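Local coordinates for glycosyl hydrolases family 2, sugar binding domain protein (Bacteroides uniformis str. 3978 T3 ii, PDB 6D1P) that is a beta-glucuronidase of the gut bacterium, a glycosyl hydrolase of family 2 that probably cleaves O-glycosidic bonds of glucuronic acid conjugates, at residues A725-A728 against E729-L732; E653-N657 against G658-G662; G395-S398 against Y399-Q402; A403-M406 against L407-I411. All coordinates share one frame; numbering follows the deposited sequence.

Contact 1. Residues A725-A728 against E729-L732; sequences AQDA and ETIL
Carboxylate oxygen OD2 of D727 lies 3.3 Å from OE1 of E729, two acceptors facing each other at the surface of a beta hairpin. The loop that carries D727 joins strand 718-723 to strand 730-738, and the chain reverses here almost completely, its two halves running 172° apart. The carboxylate planes stand nearly at right angles, 87° apart. Two acidic groups this close probably repel, a cost that solvent could ease because E729 is exposed. No polar bond ties 725-728 to 729-732. The second half is held from outside by strand 781-787 and the residue after it, through backbone bonds of I731 with V786 and of E729 with K788, while L732 pairs with T724 just ahead of the loop. Across the turn T730 sets its hydroxyl between its own backbone N and carbonyl carbon (chi1 76°), and OG1 then lies 3.6 Å from CB of D727. Closer to the strands the contact becomes apolar: the methyl CB of A725 lies 3.3 Å from CA of I731 and 3.4 Å from its CG1.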
loop_
_atom_site.group_PDB
_atom_site.type_symbol
_atom_site.label_atom_id
_atom_site.label_comp_id
_atom_site.label_asym_id
_atom_site.label_seq_id
_atom_site.Cartn_x
_atom_site.Cartn_y
_atom_site.Cartn_z
ATOM N N ALA A 725 -16.071 1.669 -30.436
ATOM C CA ALA A 725 -14.817 2.421 -30.394
ATOM C C ALA A 725 -14.750 3.485 -31.477
ATOM O O ALA A 725 -14.906 3.175 -32.664
ATOM C CB ALA A 725 -13.650 1.459 -30.589
ATOM N N GLN A 726 -14.489 4.736 -31.082
ATOM C CA GLN A 726 -14.355 5.775 -32.089
ATOM C C GLN A 726 -13.121 6.626 -31.860
ATOM O O GLN A 726 -13.072 7.765 -32.358
ATOM C CB GLN A 726 -15.623 6.648 -32.155
ATOM C CG GLN A 726 -15.814 7.620 -30.982
ATOM C CD GLN A 726 -15.861 6.941 -29.597
ATOM O OE1 GLN A 726 -14.845 6.385 -29.098
ATOM N NE2 GLN A 726 -17.040 7.019 -28.950
ATOM N N ASP A 727 -12.112 6.104 -31.164
ATOM C CA ASP A 727 -10.929 6.904 -30.923
ATOM C C ASP A 727 -9.702 6.223 -31.489
ATOM O O ASP A 727 -9.701 5.013 -31.686
ATOM C CB ASP A 727 -10.741 7.170 -29.448
ATOM C CG ASP A 727 -10.480 8.616 -29.174
ATOM O OD1 ASP A 727 -11.282 9.450 -29.655
ATOM O OD2 ASP A 727 -9.466 8.898 -28.506
ATOM N N ALA A 728 -8.671 7.030 -31.785
ATOM C CA ALA A 728 -7.420 6.465 -32.255
ATOM C C ALA A 728 -6.665 5.740 -31.153
ATOM O O ALA A 728 -5.760 4.956 -31.454
ATOM C CB ALA A 728 -6.551 7.555 -32.865
ATOM N N GLU A 729 -7.021 5.966 -29.890
ATOM C CA GLU A 729 -6.316 5.355 -28.772
ATOM C C GLU A 729 -7.130 4.331 -27.990
ATOM O O GLU A 729 -6.536 3.525 -27.268
ATOM C CB GLU A 729 -5.834 6.433 -27.786
ATOM C CG GLU A 729 -5.126 7.600 -28.449
ATOM C CD GLU A 729 -5.799 8.930 -28.151
ATOM O OE1 GLU A 729 -6.468 9.047 -27.093
ATOM O OE2 GLU A 729 -5.654 9.858 -28.979
ATOM N N THR A 730 -8.458 4.345 -28.082
ATOM C CA THR A 730 -9.264 3.560 -27.162
ATOM C C THR A 730 -10.437 2.915 -27.882
ATOM O O THR A 730 -10.932 3.418 -28.889
ATOM C CB THR A 730 -9.802 4.410 -25.980
ATOM O OG1 THR A 730 -10.888 5.220 -26.431
ATOM C CG2 THR A 730 -8.717 5.325 -25.396
ATOM N N ILE A 731 -10.873 1.797 -27.330
ATOM C CA ILE A 731 -12.125 1.156 -27.679
ATOM C C ILE A 731 -13.075 1.311 -26.501
ATOM O O ILE A 731 -12.659 1.225 -25.337
ATOM C CB ILE A 731 -11.903 -0.328 -28.025
ATOM C CG1 ILE A 731 -11.107 -0.450 -29.330
ATOM C CG2 ILE A 731 -13.237 -1.073 -28.095
ATOM C CD1 ILE A 731 -9.900 -1.363 -29.237
ATOM N N LEU A 732 -14.339 1.576 -26.799
ATOM C CA LEU A 732 -15.373 1.647 -25.784
ATOM C C LEU A 732 -16.133 0.333 -25.785
ATOM O O LEU A 732 -16.655 -0.079 -26.820
ATOM C CB LEU A 732 -16.321 2.821 -26.040
ATOM C CG LEU A 732 -17.425 3.008 -24.990
ATOM C CD1 LEU A 732 -16.801 3.197 -23.595
ATOM C CD2 LEU A 732 -18.370 4.161 -25.350
#

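Contact 2. Residues E653-N657 against G658-G662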
loop_
_atom_site.group_PDB
_atom_site.type_symbol
_atom_site.label_atom_id
_atom_site.label_comp_id
_atom_site.label_asym_id
_atom_site.label_seq_id
_atom_site.Cartn_x
_atom_site.Cartn_y
_atom_site.Cartn_z
ATOM N N GLU A 653 -37.469 26.717 -31.622
ATOM C CA GLU A 653 -38.372 25.840 -32.343
ATOM C C GLU A 653 -37.839 24.412 -32.312
ATOM O O GLU A 653 -36.646 24.176 -32.550
ATOM C CB GLU A 653 -38.571 26.313 -33.783
ATOM C CG GLU A 653 -39.521 25.415 -34.558
ATOM C CD GLU A 653 -40.075 26.058 -35.823
ATOM O OE1 GLU A 653 -41.118 25.544 -36.288
ATOM O OE2 GLU A 653 -39.480 27.053 -36.326
ATOM N N LEU A 654 -38.734 23.472 -32.024
ATOM C CA LEU A 654 -38.417 22.061 -31.969
ATOM C C LEU A 654 -38.914 21.384 -33.235
ATOM O O LEU A 654 -39.996 21.704 -33.738
ATOM C CB LEU A 654 -39.061 21.408 -30.743
ATOM C CG LEU A 654 -38.561 19.995 -30.457
ATOM C CD1 LEU A 654 -37.130 20.050 -29.937
ATOM C CD2 LEU A 654 -39.485 19.265 -29.492
ATOM N N PHE A 655 -38.120 20.451 -33.747
ATOM C CA PHE A 655 -38.528 19.625 -34.872
ATOM C C PHE A 655 -38.340 18.172 -34.478
ATOM O O PHE A 655 -37.291 17.805 -33.934
ATOM C CB PHE A 655 -37.715 19.916 -36.139
ATOM C CG PHE A 655 -37.650 21.368 -36.522
ATOM C CD1 PHE A 655 -38.532 21.894 -37.459
ATOM C CD2 PHE A 655 -36.668 22.192 -35.997
ATOM C CE1 PHE A 655 -38.454 23.234 -37.831
ATOM C CE2 PHE A 655 -36.590 23.536 -36.358
ATOM C CZ PHE A 655 -37.484 24.052 -37.279
ATOM N N VAL A 656 -39.348 17.354 -34.757
ATOM C CA VAL A 656 -39.295 15.921 -34.519
ATOM C C VAL A 656 -39.530 15.212 -35.851
ATOM O O VAL A 656 -40.585 15.392 -36.480
ATOM C CB VAL A 656 -40.319 15.491 -33.463
ATOM C CG1 VAL A 656 -40.218 13.988 -33.207
ATOM C CG2 VAL A 656 -40.079 16.279 -32.195
ATOM N N ASN A 657 -38.538 14.426 -36.287
ATOM C CA ASN A 657 -38.617 13.664 -37.539
ATOM C C ASN A 657 -39.000 14.562 -38.719
ATOM O O ASN A 657 -39.822 14.202 -39.564
ATOM C CB ASN A 657 -39.589 12.486 -37.392
ATOM C CG ASN A 657 -39.044 11.387 -36.490
ATOM O OD1 ASN A 657 -37.828 11.224 -36.362
ATOM N ND2 ASN A 657 -39.940 10.619 -35.872
ATOM N N GLY A 658 -38.398 15.754 -38.770
ATOM C CA GLY A 658 -38.685 16.739 -39.793
ATOM C C GLY A 658 -39.904 17.613 -39.549
ATOM O O GLY A 658 -40.003 18.685 -40.158
ATOM N N VAL A 659 -40.824 17.199 -38.678
ATOM C CA VAL A 659 -42.084 17.901 -38.447
ATOM C C VAL A 659 -41.913 18.934 -37.336
ATOM O O VAL A 659 -41.680 18.575 -36.172
ATOM C CB VAL A 659 -43.194 16.909 -38.082
ATOM C CG1 VAL A 659 -44.510 17.652 -37.851
ATOM C CG2 VAL A 659 -43.311 15.841 -39.150
ATOM N N SER A 660 -42.068 20.216 -37.685
ATOM C CA SER A 660 -42.032 21.281 -36.685
ATOM C C SER A 660 -43.104 21.068 -35.619
ATOM O O SER A 660 -44.236 20.676 -35.918
ATOM C CB SER A 660 -42.225 22.651 -37.334
ATOM O OG SER A 660 -42.326 23.667 -36.342
ATOM N N GLN A 661 -42.729 21.312 -34.360
ATOM C CA GLN A 661 -43.622 21.137 -33.223
ATOM C C GLN A 661 -44.021 22.461 -32.580
ATOM O O GLN A 661 -44.741 22.455 -31.571
ATOM C CB GLN A 661 -42.969 20.221 -32.182
ATOM C CG GLN A 661 -42.593 18.855 -32.732
ATOM C CD GLN A 661 -43.791 18.052 -33.223
ATOM O OE1 GLN A 661 -43.908 17.742 -34.420
ATOM N NE2 GLN A 661 -44.673 17.682 -32.298
ATOM N N GLY A 662 -43.575 23.589 -33.136
ATOM C CA GLY A 662 -43.964 24.894 -32.639
ATOM C C GLY A 662 -42.799 25.742 -32.167
ATOM O O GLY A 662 -41.833 25.244 -31.578
#
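The ring of F655 lies obliquely against S660 on the adjoining strand, bringing CD1 to 3.6 Å from CA and 3.8 Å from CB of that serine. With CG placed beside the backbone N (chi1 -51°), the ring reaches across the non-hydrogen-bonded pair that F655 and S660 form, on the same face of the sheet as the serine side chain. Without the ring, as with an alanine here, S660 would probably lose its aromatic neighbour and a gap would be likely to open beside T690 and T692 on the next strand. The other face carries L654 and V656, both buried. There CG2 of V656 meets CG of Q661 at 3.6 Å, the two chains crossing at a slant, and W678 and V680 of strand 677-680 pack against this same group. Three backbone bonds join the strands: V656 N to V659 O at 3.0 Å, V659 N to V656 O at 2.9 Å, and Q661 N to L654 O at 2.8 Å. The side chain of N657 is directed to strand 685-695, where OD1 accepts from K688 N and ND2 donates to OD1 of N687. At G658 the backbone angles would jam a beta carbon against the carbonyl of N657, which calls for glycine. This is a two-residue hairpin with a type I' turn from V656 to V659, placed at the edge of the sheet of the DUF4982 domain.

Contact 3. Residues G395-S398 against Y399-Q402; sequences GGES and YKNQ
This is a local contact at the N-terminal end of helix 397-414, within its first turn, in the beta-alpha-beta unit between strands 382-386 and 420-432 of the TIM barrel domain, with G396 at the N-cap and G395 packed on the ring of Y399. The glycine lies over one face of that ring. Its N sits 3.2 Å above the plane and over the centre, and its CA makes a CH-pi contact 3.7 Å from the centroid, 21° off the normal. Y399 carries its ring there because CG stands opposite the backbone N (chi1 176°). A beta carbon on G395 would fall 2.5 Å from CD1 of Y399, so the face-on fit depends on glycine. Regular helical bonding begins at once: K400 N donates to G396 O at 3.0 Å and N401 N to E397 O at 2.8 Å. The K400 chain, bent at chi3 and chi4, folds back over the cap and brings CE to 3.2 Å from G395 O. Its NZ remains 4.4 Å from OE2 of E397, beyond a salt bridge. From a loop of the sugar binding domain, OE1 of E175 accepts from the N of G396, and I177 N donates to OE1 of Q402. G396 has no side chain to cap the N-H groups of the first turn, and the acidic groups of E175 and E397 near this end probably offset the positive end of the helix dipole.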
loop_
_atom_site.group_PDB
_atom_site.type_symbol
_atom_site.label_atom_id
_atom_site.label_comp_id
_atom_site.label_asym_id
_atom_site.label_seq_id
_atom_site.Cartn_x
_atom_site.Cartn_y
_atom_site.Cartn_z
ATOM N N GLY A 395 -9.302 20.228 18.573
ATOM C CA GLY A 395 -8.177 19.541 19.166
ATOM C C GLY A 395 -7.392 20.416 20.128
ATOM O O GLY A 395 -7.840 21.479 20.563
ATOM N N GLY A 396 -6.176 19.951 20.438
ATOM C CA GLY A 396 -5.296 20.593 21.395
ATOM C C GLY A 396 -4.599 21.818 20.838
ATOM O O GLY A 396 -5.057 22.449 19.879
ATOM N N GLU A 397 -3.470 22.169 21.472
ATOM C CA GLU A 397 -2.805 23.429 21.138
ATOM C C GLU A 397 -2.206 23.381 19.747
ATOM O O GLU A 397 -2.141 24.399 19.049
ATOM C CB GLU A 397 -1.711 23.762 22.154
ATOM C CG GLU A 397 -2.196 24.597 23.316
ATOM C CD GLU A 397 -3.035 25.809 22.880
ATOM O OE1 GLU A 397 -2.537 26.665 22.113
ATOM O OE2 GLU A 397 -4.211 25.909 23.306
ATOM N N SER A 398 -1.718 22.217 19.355
ATOM C CA SER A 398 -1.070 22.091 18.063
ATOM C C SER A 398 -2.096 22.226 16.952
ATOM O O SER A 398 -1.861 22.905 15.941
ATOM C CB SER A 398 -0.349 20.742 18.007
ATOM O OG SER A 398 0.572 20.749 16.952
ATOM N N TYR A 399 -3.244 21.579 17.149
ATOM C CA TYR A 399 -4.386 21.715 16.267
ATOM C C TYR A 399 -4.812 23.182 16.151
ATOM O O TYR A 399 -4.970 23.703 15.040
ATOM C CB TYR A 399 -5.483 20.802 16.818
ATOM C CG TYR A 399 -6.864 20.763 16.174
ATOM C CD1 TYR A 399 -7.368 19.566 15.668
ATOM C CD2 TYR A 399 -7.695 21.881 16.155
ATOM C CE1 TYR A 399 -8.625 19.485 15.142
ATOM C CE2 TYR A 399 -8.976 21.810 15.617
ATOM C CZ TYR A 399 -9.427 20.607 15.116
ATOM O OH TYR A 399 -10.684 20.483 14.583
ATOM N N LYS A 400 -4.964 23.875 17.287
ATOM C CA LYS A 400 -5.416 25.272 17.246
ATOM C C LYS A 400 -4.379 26.169 16.580
ATOM O O LYS A 400 -4.727 27.098 15.840
ATOM C CB LYS A 400 -5.715 25.798 18.655
ATOM C CG LYS A 400 -6.914 25.191 19.349
ATOM C CD LYS A 400 -6.941 25.588 20.835
ATOM C CE LYS A 400 -7.368 24.422 21.743
ATOM N NZ LYS A 400 -8.417 24.835 22.745
ATOM N N ASN A 401 -3.100 25.911 16.842
ATOM C CA ASN A 401 -2.058 26.693 16.201
ATOM C C ASN A 401 -2.036 26.475 14.703
ATOM O O ASN A 401 -1.693 27.395 13.960
ATOM C CB ASN A 401 -0.697 26.356 16.807
ATOM C CG ASN A 401 -0.399 27.196 18.028
ATOM O OD1 ASN A 401 -0.941 28.297 18.181
ATOM N ND2 ASN A 401 0.446 26.680 18.915
ATOM N N GLN A 402 -2.365 25.271 14.239
ATOM C CA GLN A 402 -2.395 25.057 12.799
ATOM C C GLN A 402 -3.508 25.882 12.161
ATOM O O GLN A 402 -3.316 26.483 11.100
ATOM C CB GLN A 402 -2.552 23.564 12.462
ATOM C CG GLN A 402 -2.727 23.341 10.944
ATOM C CD GLN A 402 -3.049 21.903 10.552
ATOM O OE1 GLN A 402 -3.254 21.035 11.407
ATOM N NE2 GLN A 402 -3.078 21.644 9.252
#

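Contact 4. Residues A403-M406 against L407-I411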
loop_
_atom_site.group_PDB
_atom_site.type_symbol
_atom_site.label_atom_id
_atom_site.label_comp_id
_atom_site.label_asym_id
_atom_site.label_seq_id
_atom_site.Cartn_x
_atom_site.Cartn_y
_atom_site.Cartn_z
ATOM N N ALA A 403 -4.663 25.963 12.817
ATOM C CA ALA A 403 -5.747 26.786 12.290
ATOM C C ALA A 403 -5.373 28.268 12.289
ATOM O O ALA A 403 -5.592 28.970 11.289
ATOM C CB ALA A 403 -7.024 26.542 13.095
ATOM N N ARG A 404 -4.777 28.757 13.385
ATOM C CA ARG A 404 -4.324 30.146 13.396
ATOM C C ARG A 404 -3.273 30.376 12.321
ATOM O O ARG A 404 -3.289 31.406 11.632
ATOM C CB ARG A 404 -3.750 30.523 14.759
ATOM C CG ARG A 404 -4.690 30.353 15.924
ATOM C CD ARG A 404 -3.912 30.497 17.230
ATOM N NE ARG A 404 -4.761 30.415 18.412
ATOM C CZ ARG A 404 -4.610 29.522 19.388
ATOM N NH1 ARG A 404 -3.623 28.615 19.349
ATOM N NH2 ARG A 404 -5.447 29.543 20.427
ATOM N N ARG A 405 -2.355 29.418 12.154
ATOM C CA ARG A 405 -1.311 29.578 11.153
ATOM C C ARG A 405 -1.885 29.556 9.742
ATOM O O ARG A 405 -1.480 30.357 8.890
ATOM C CB ARG A 405 -0.264 28.479 11.314
ATOM C CG ARG A 405 0.935 28.623 10.402
ATOM C CD ARG A 405 2.010 27.591 10.775
ATOM N NE ARG A 405 1.579 26.218 10.528
ATOM C CZ ARG A 405 1.291 25.335 11.481
ATOM N NH1 ARG A 405 1.403 25.688 12.754
ATOM N NH2 ARG A 405 0.914 24.090 11.162
ATOM N N MET A 406 -2.815 28.642 9.460
ATOM C CA MET A 406 -3.314 28.566 8.090
ATOM C C MET A 406 -4.221 29.753 7.771
ATOM O O MET A 406 -4.182 30.286 6.656
ATOM C CB MET A 406 -4.012 27.224 7.855
ATOM C CG MET A 406 -3.028 26.051 7.900
ATOM S SD MET A 406 -3.708 24.443 7.434
ATOM C CE MET A 406 -3.704 24.531 5.645
ATOM N N LEU A 407 -5.017 30.211 8.743
ATOM C CA LEU A 407 -5.796 31.425 8.513
ATOM C C LEU A 407 -4.876 32.589 8.187
ATOM O O LEU A 407 -5.092 33.316 7.208
ATOM C CB LEU A 407 -6.663 31.747 9.728
ATOM C CG LEU A 407 -7.499 33.010 9.557
ATOM C CD1 LEU A 407 -8.403 32.900 8.357
ATOM C CD2 LEU A 407 -8.307 33.253 10.818
ATOM N N THR A 408 -3.806 32.735 8.973
ATOM C CA THR A 408 -2.825 33.792 8.748
ATOM C C THR A 408 -2.192 33.671 7.368
ATOM O O THR A 408 -2.103 34.659 6.624
ATOM C CB THR A 408 -1.764 33.737 9.846
ATOM O OG1 THR A 408 -2.394 33.967 11.114
ATOM C CG2 THR A 408 -0.676 34.764 9.617
ATOM N N ASN A 409 -1.770 32.457 6.998
ATOM C CA ASN A 409 -1.122 32.256 5.706
ATOM C C ASN A 409 -2.094 32.509 4.560
ATOM O O ASN A 409 -1.738 33.147 3.564
ATOM C CB ASN A 409 -0.542 30.841 5.610
ATOM C CG ASN A 409 0.730 30.663 6.416
ATOM O OD1 ASN A 409 1.392 31.628 6.767
ATOM N ND2 ASN A 409 1.089 29.412 6.694
ATOM N N MET A 410 -3.324 32.017 4.681
ATOM C CA MET A 410 -4.296 32.192 3.610
ATOM C C MET A 410 -4.561 33.667 3.336
ATOM O O MET A 410 -4.575 34.104 2.181
ATOM C CB MET A 410 -5.594 31.486 3.969
ATOM C CG MET A 410 -6.540 31.366 2.811
ATOM S SD MET A 410 -8.116 30.699 3.334
ATOM C CE MET A 410 -8.587 31.928 4.539
ATOM N N ILE A 411 -4.780 34.444 4.395
ATOM C CA ILE A 411 -5.070 35.863 4.250
ATOM C C ILE A 411 -3.848 36.605 3.731
ATOM O O ILE A 411 -3.931 37.372 2.771
ATOM C CB ILE A 411 -5.557 36.436 5.589
ATOM C CG1 ILE A 411 -6.972 35.937 5.886
ATOM C CG2 ILE A 411 -5.481 37.951 5.567
ATOM C CD1 ILE A 411 -7.388 36.176 7.306
#
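The middle of helix 397-414, one of the outer helices of the TIM barrel domain, runs through residues 403-411 with an unbroken series of i to i+4 bonds. Its distinctive feature is the carbonyl oxygen of R404, which accepts twice from T408: from OG1 at 2.8 Å and from the backbone N at 3.0 Å. The two donors come from opposite faces of the carbonyl plane. The hydroxyl gets there because OG1 lies beside the threonine's own N (chi1 -62°), directed back along the helix. An alanine at T408 would keep the backbone bond but is likely to cost the R404 carbonyl its second donor. One residue further along, R405 and N409 lie side by side and point the same way, CG of R405 being 3.8 Å from ND2 of N409. Their guanidinium and amide planes are turned 59° apart, and each polar end has its partner elsewhere: R405 NH2 donates to V131 O, and N409 ND2 to OD2 of D135. The backbone bonds stay short, as with M410 N to M406 O at 2.8 Å, and CB of L407 comes to 3.4 Å from A403 O. R404 reaches toward helix 440-457 and forms a salt bridge through NE with OE2 of E449. L407 packs between that helix at L450 and strand 420-432 at L425, while M410 rests on W423 of the same strand.

In the fold
Contacts 3 and 4 are successive turns of helix 397-414, their centres about 12 Å apart, and a weak, long ion pair between OE1 of E397 and NH1 of R404 (3.6 Å) links them. Y399 and Q402 touch E175, M176 and I177, and A403 touches I177. The side chain of Y399 is about 7 Å from a bound potassium ion, probably the one held by D173, M176 and P178, and that of M406 about 10 Å from a bound potassium. Contacts 1 and 2 are hairpins of two separate sheets farther along the chain, with centres about 34 Å apart. Contact 2 lies about 64 Å from contact 3 between centres, on the opposite side of the chain's centre, and contact 1 about 51 Å.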